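Local coordinates for HTH cro/C1-type domain-containing protein (Pseudomonas aeruginosa PAO1, PDB 7CSY) that is the antitoxin HigA and binds the promoter DNA of its own higBA operon through a helix-turn-helix domain, at a contact of chain A with DNA. Residues are numbered along the deposited sequence; one frame, centred on the assembly and turned at random.

Site 1: a contact of chain A with DNA. Residues 38-39, 42, 46. With nucleotides of chain B.
Ala38 and Asn42, one turn apart on helix 38-45, meet the 5-methyl group of DT12 of chain B from the major groove. This helix is the recognition helix of a helix-turn-helix domain. Base readout here is apolar: Ala38 CB lies 3.9 Å from the methyl carbon C7 of DT12, and Asn42 CB, one turn on, meets the same methyl from a second direction, roughly at right angles to Ala38, also at 3.9 Å. The backbone N of Pro39 borders it as well, so the methyl nestles against the first turn of the helix. Such packing would favour thymine at this step, though a methyl contact alone is a modest criterion.

The rest of the contact is with the sugar-phosphate backbone. Asn42 swings its amide away from the base towards the phosphate, with CG anti to the backbone N (chi1 -159°). Its ND2 donates to the DT12 phosphate oxygen OP2 at 2.8 Å, along a fairly straight path (154° at H), and the acceptor lies almost in the plane of the amide. The amide also rests against the deoxyribose of DT11, ND2 being 3.6 Å from C2'. Arg46, just past the helix end, runs its aliphatic chain beside the same phosphate, with CD 3.4 Å from OP2 of DT12. A bend at chi3 (-68°) then turns the guanidinium over the DT12 sugar, placing its positive charge near the backbone. The group lays one face on the deoxyribose: C2' of DT12 lies over its centre, 3.8 Å from Arg46 CZ, while NH1 comes within 3.5 Å of C3' of DT12.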
loop_
_atom_site.group_PDB
_atom_site.type_symbol
_atom_site.label_atom_id
_atom_site.label_comp_id
_atom_site.label_asym_id
_atom_site.label_seq_id
_atom_site.Cartn_x
_atom_site.Cartn_y
_atom_site.Cartn_z
ATOM N N ALA A 38 13.576 1.965 -5.903
ATOM C CA ALA A 38 12.559 2.507 -6.806
ATOM C C ALA A 38 11.147 2.506 -6.217
ATOM O O ALA A 38 10.426 3.498 -6.428
ATOM C CB ALA A 38 12.587 1.755 -8.145
ATOM N N PRO A 39 10.688 1.481 -5.485
ATOM C CA PRO A 39 9.352 1.584 -4.868
ATOM C C PRO A 39 9.210 2.759 -3.902
ATOM O O PRO A 39 8.084 3.236 -3.697
ATOM C CB PRO A 39 9.186 0.242 -4.147
ATOM C CG PRO A 39 10.128 -0.694 -4.853
ATOM C CD PRO A 39 11.311 0.173 -5.197
ATOM N N ASN A 42 8.361 5.568 -6.294
ATOM C CA ASN A 42 7.151 5.264 -7.050
ATOM C C ASN A 42 5.919 5.248 -6.151
ATOM O O ASN A 42 4.848 5.714 -6.557
ATOM C CB ASN A 42 7.287 3.933 -7.801
ATOM C CG ASN A 42 6.309 3.837 -8.963
ATOM O OD1 ASN A 42 6.240 4.740 -9.807
ATOM N ND2 ASN A 42 5.527 2.765 -8.999
ATOM N N ARG A 46 2.594 7.449 -6.875
ATOM C CA ARG A 46 1.274 6.820 -6.930
ATOM C C ARG A 46 0.365 7.219 -5.772
ATOM O O ARG A 46 -0.738 6.664 -5.670
ATOM C CB ARG A 46 1.397 5.291 -6.922
ATOM C CG ARG A 46 2.057 4.680 -8.134
ATOM C CD ARG A 46 1.884 3.167 -8.121
ATOM N NE ARG A 46 2.638 2.551 -7.022
ATOM C CZ ARG A 46 2.306 1.405 -6.420
ATOM N NH1 ARG A 46 1.226 0.735 -6.818
ATOM N NH2 ARG A 46 3.059 0.916 -5.427
ATOM P P DT B 11 8.955 4.737 -14.467
ATOM O OP1 DT B 11 8.064 5.869 -14.833
ATOM O OP2 DT B 11 9.945 4.881 -13.376
ATOM O "O5'" DT B 11 8.008 3.500 -14.133
ATOM C "C5'" DT B 11 6.830 3.306 -14.897
ATOM C "C4'" DT B 11 6.071 2.103 -14.396
ATOM O "O4'" DT B 11 6.958 0.960 -14.347
ATOM C "C3'" DT B 11 5.488 2.246 -12.990
ATOM O "O3'" DT B 11 4.143 1.861 -13.054
ATOM C "C2'" DT B 11 6.333 1.274 -12.140
ATOM C "C1'" DT B 11 6.710 0.230 -13.183
ATOM N N1 DT B 11 7.931 -0.583 -12.885
ATOM C C2 DT B 11 7.834 -1.944 -12.932
ATOM O O2 DT B 11 6.790 -2.526 -13.171
ATOM N N3 DT B 11 8.999 -2.618 -12.664
ATOM C C4 DT B 11 10.231 -2.075 -12.386
ATOM O O4 DT B 11 11.221 -2.770 -12.168
ATOM C C5 DT B 11 10.274 -0.634 -12.366
ATOM C C7 DT B 11 11.566 0.071 -12.063
ATOM C C6 DT B 11 9.133 0.039 -12.618
ATOM P P DT B 12 3.117 2.226 -11.884
ATOM O OP1 DT B 12 1.795 2.408 -12.535
ATOM O OP2 DT B 12 3.667 3.325 -11.061
ATOM O "O5'" DT B 12 3.092 0.884 -11.028
ATOM C "C5'" DT B 12 2.914 -0.324 -11.693
ATOM C "C4'" DT B 12 3.074 -1.501 -10.769
ATOM O "O4'" DT B 12 4.451 -1.956 -10.802
ATOM C "C3'" DT B 12 2.759 -1.260 -9.290
ATOM O "O3'" DT B 12 2.311 -2.450 -8.777
ATOM C "C2'" DT B 12 4.153 -1.021 -8.724
ATOM C "C1'" DT B 12 4.862 -2.140 -9.464
ATOM N N1 DT B 12 6.333 -2.095 -9.386
ATOM C C2 DT B 12 7.040 -3.269 -9.484
ATOM O O2 DT B 12 6.521 -4.353 -9.630
ATOM N N3 DT B 12 8.385 -3.131 -9.388
ATOM C C4 DT B 12 9.087 -1.968 -9.193
ATOM O O4 DT B 12 10.301 -1.959 -9.128
ATOM C C5 DT B 12 8.290 -0.764 -9.108
ATOM C C7 DT B 12 8.945 0.566 -8.911
ATOM C C6 DT B 12 6.967 -0.883 -9.202
#

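Site 2: a contact of chain A with DNA. Residues 36-37, 39-40. With nucleotides of chain B; nucleotides of chain C.
The N-terminal end of recognition helix 38-45, with the turn residues Val36 and Ser37 just before it, enters the major groove of the promoter and reaches across to chain C. In this Cro/C1-type helix-turn-helix, helix 27-34 precedes the turn, and the start of helix 38-45, the second helix of the motif, faces the 5'-phosphate of DG16.

One oxygen of that phosphate, OP2, takes three hydrogen bonds. The backbone N of Ser37 donates at 2.9 Å, and the hydroxyl OG of the same residue at 2.6 Å. Ser37 thus grips the oxygen like a pincer, its OG turned between backbone N and carbonyl carbon (chi1 67°) to bring the hydroxyl round to the side where its own N-H points. From the first turn of the helix, Thr40 OG1 adds a bond of 2.7 Å to OP2. Thr40 OG1 and Ser37 OG are themselves hydrogen-bonded at 3.2 Å, a link that ties the two hydroxyls together and should limit their rotation. The start of the helix would, if anything, favour the phosphate's negative charge. Val36 contributes an apolar flank, CB and CG1 lying beside the phosphate oxygens.

Deeper in the groove, the contact with the bases is made by carbon atoms. The methyl C7 of DT17 is met by Ser37 CB at 3.5 Å and by Pro39 CD at 3.6 Å, so the methyl sits against the junction of turn and helix, with both carbons on one side of it. Ring carbon CG of Pro39 also reaches the thymine carbonyl, 3.3 Å from O4 of DT17.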
loop_
_atom_site.group_PDB
_atom_site.type_symbol
_atom_site.label_atom_id
_atom_site.label_comp_id
_atom_site.label_asym_id
_atom_site.label_seq_id
_atom_site.Cartn_x
_atom_site.Cartn_y
_atom_site.Cartn_z
ATOM N N VAL A 36 17.599 5.949 -3.107
ATOM C CA VAL A 36 16.638 5.062 -2.466
ATOM C C VAL A 36 16.155 4.028 -3.489
ATOM O O VAL A 36 16.369 4.158 -4.694
ATOM C CB VAL A 36 15.444 5.822 -1.857
ATOM C CG1 VAL A 36 15.898 6.799 -0.772
ATOM C CG2 VAL A 36 14.656 6.538 -2.937
ATOM N N SER A 37 15.488 2.994 -2.992
ATOM C CA SER A 37 14.948 1.986 -3.893
ATOM C C SER A 37 13.797 2.559 -4.727
ATOM O O SER A 37 13.120 3.511 -4.326
ATOM C CB SER A 37 14.475 0.782 -3.097
ATOM O OG SER A 37 13.354 1.144 -2.312
ATOM N N PRO A 39 10.688 1.481 -5.485
ATOM C CA PRO A 39 9.352 1.584 -4.868
ATOM C C PRO A 39 9.210 2.759 -3.902
ATOM O O PRO A 39 8.084 3.236 -3.697
ATOM C CB PRO A 39 9.186 0.242 -4.147
ATOM C CG PRO A 39 10.128 -0.694 -4.853
ATOM C CD PRO A 39 11.311 0.173 -5.197
ATOM N N THR A 40 10.307 3.268 -3.329
ATOM C CA THR A 40 10.169 4.381 -2.396
ATOM C C THR A 40 9.721 5.646 -3.107
ATOM O O THR A 40 8.845 6.363 -2.609
ATOM C CB THR A 40 11.476 4.618 -1.653
ATOM O OG1 THR A 40 11.755 3.480 -0.834
ATOM C CG2 THR A 40 11.376 5.834 -0.784
ATOM P P DT B 12 3.117 2.226 -11.884
ATOM O OP1 DT B 12 1.795 2.408 -12.535
ATOM O OP2 DT B 12 3.667 3.325 -11.061
ATOM O "O5'" DT B 12 3.092 0.884 -11.028
ATOM C "C5'" DT B 12 2.914 -0.324 -11.693
ATOM C "C4'" DT B 12 3.074 -1.501 -10.769
ATOM O "O4'" DT B 12 4.451 -1.956 -10.802
ATOM C "C3'" DT B 12 2.759 -1.260 -9.290
ATOM O "O3'" DT B 12 2.311 -2.450 -8.777
ATOM C "C2'" DT B 12 4.153 -1.021 -8.724
ATOM C "C1'" DT B 12 4.862 -2.140 -9.464
ATOM N N1 DT B 12 6.333 -2.095 -9.386
ATOM C C2 DT B 12 7.040 -3.269 -9.484
ATOM O O2 DT B 12 6.521 -4.353 -9.630
ATOM N N3 DT B 12 8.385 -3.131 -9.388
ATOM C C4 DT B 12 9.087 -1.968 -9.193
ATOM O O4 DT B 12 10.301 -1.959 -9.128
ATOM C C5 DT B 12 8.290 -0.764 -9.108
ATOM C C7 DT B 12 8.945 0.566 -8.911
ATOM C C6 DT B 12 6.967 -0.883 -9.202
ATOM P P DA B 13 0.872 -2.646 -8.103
ATOM O OP1 DA B 13 -0.150 -1.738 -8.661
ATOM O OP2 DA B 13 1.054 -2.612 -6.648
ATOM O "O5'" DA B 13 0.590 -4.125 -8.629
ATOM C "C5'" DA B 13 0.020 -5.028 -7.827
ATOM C "C4'" DA B 13 0.901 -6.239 -7.579
ATOM O "O4'" DA B 13 2.307 -5.994 -7.849
ATOM C "C3'" DA B 13 0.799 -6.715 -6.146
ATOM O "O3'" DA B 13 0.326 -7.997 -6.160
ATOM C "C2'" DA B 13 2.216 -6.620 -5.565
ATOM C "C1'" DA B 13 3.107 -6.544 -6.792
ATOM N N9 DA B 13 4.301 -5.689 -6.583
ATOM C C8 DA B 13 4.345 -4.316 -6.557
ATOM N N7 DA B 13 5.554 -3.821 -6.376
ATOM C C5 DA B 13 6.362 -4.940 -6.279
ATOM C C6 DA B 13 7.748 -5.091 -6.076
ATOM N N6 DA B 13 8.584 -4.068 -5.939
ATOM N N1 DA B 13 8.241 -6.342 -6.020
ATOM C C2 DA B 13 7.398 -7.374 -6.150
ATOM N N3 DA B 13 6.077 -7.362 -6.339
ATOM C C4 DA B 13 5.614 -6.100 -6.393
ATOM P P DG C 16 15.200 2.369 0.735
ATOM O OP1 DG C 16 16.459 3.134 0.803
ATOM O OP2 DG C 16 14.227 2.625 -0.355
ATOM O "O5'" DG C 16 15.605 0.827 0.646
ATOM C "C5'" DG C 16 16.309 0.211 1.709
ATOM C "C4'" DG C 16 16.512 -1.274 1.447
ATOM O "O4'" DG C 16 15.254 -1.982 1.584
ATOM C "C3'" DG C 16 17.047 -1.645 0.068
ATOM O "O3'" DG C 16 17.907 -2.790 0.185
ATOM C "C2'" DG C 16 15.764 -1.982 -0.710
ATOM C "C1'" DG C 16 14.938 -2.662 0.376
ATOM N N9 DG C 16 13.505 -2.534 0.177
ATOM C C8 DG C 16 12.845 -1.412 -0.229
ATOM N N7 DG C 16 11.555 -1.557 -0.276
ATOM C C5 DG C 16 11.343 -2.859 0.118
ATOM C C6 DG C 16 10.137 -3.573 0.249
ATOM O O6 DG C 16 8.988 -3.178 0.031
ATOM N N1 DG C 16 10.353 -4.872 0.691
ATOM C C2 DG C 16 11.578 -5.414 0.952
ATOM N N2 DG C 16 11.579 -6.682 1.371
ATOM N N3 DG C 16 12.724 -4.750 0.832
ATOM C C4 DG C 16 12.529 -3.482 0.410
ATOM P P DT C 17 18.593 -3.440 -1.120
ATOM O OP1 DT C 17 19.957 -3.872 -0.756
ATOM O OP2 DT C 17 18.406 -2.516 -2.265
ATOM O "O5'" DT C 17 17.721 -4.763 -1.363
ATOM C "C5'" DT C 17 17.484 -5.681 -0.288
ATOM C "C4'" DT C 17 16.673 -6.864 -0.778
ATOM O "O4'" DT C 17 15.276 -6.494 -0.878
ATOM C "C3'" DT C 17 17.071 -7.390 -2.161
ATOM O "O3'" DT C 17 17.239 -8.799 -2.091
ATOM C "C2'" DT C 17 15.901 -6.980 -3.080
ATOM C "C1'" DT C 17 14.738 -6.947 -2.102
ATOM N N1 DT C 17 13.588 -6.010 -2.465
ATOM C C2 DT C 17 12.302 -6.488 -2.392
ATOM O O2 DT C 17 12.043 -7.628 -2.084
ATOM N N3 DT C 17 11.326 -5.576 -2.671
ATOM C C4 DT C 17 11.499 -4.255 -3.017
ATOM O O4 DT C 17 10.555 -3.510 -3.267
ATOM C C5 DT C 17 12.867 -3.807 -3.081
ATOM C C7 DT C 17 13.162 -2.390 -3.452
ATOM C C6 DT C 17 13.839 -4.692 -2.794
#

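Sites 1 and 2 are neighbouring parts of one DNA-reading surface, the centres of their C-alpha atoms being about 6 Å apart. Both use helix 38-45 and share Pro39, which borders a thymine methyl of chain B in site 1 and one of chain C in site 2. Helix 38-45 therefore lies across the major groove, its start towards chain C and its later turn and the residue after it towards the chain B backbone, so the two sites hold opposite strands. Clamping both backbones probably fixes the helix's depth and tilt. Both sites recur in all four HigA copies of the deposited assembly.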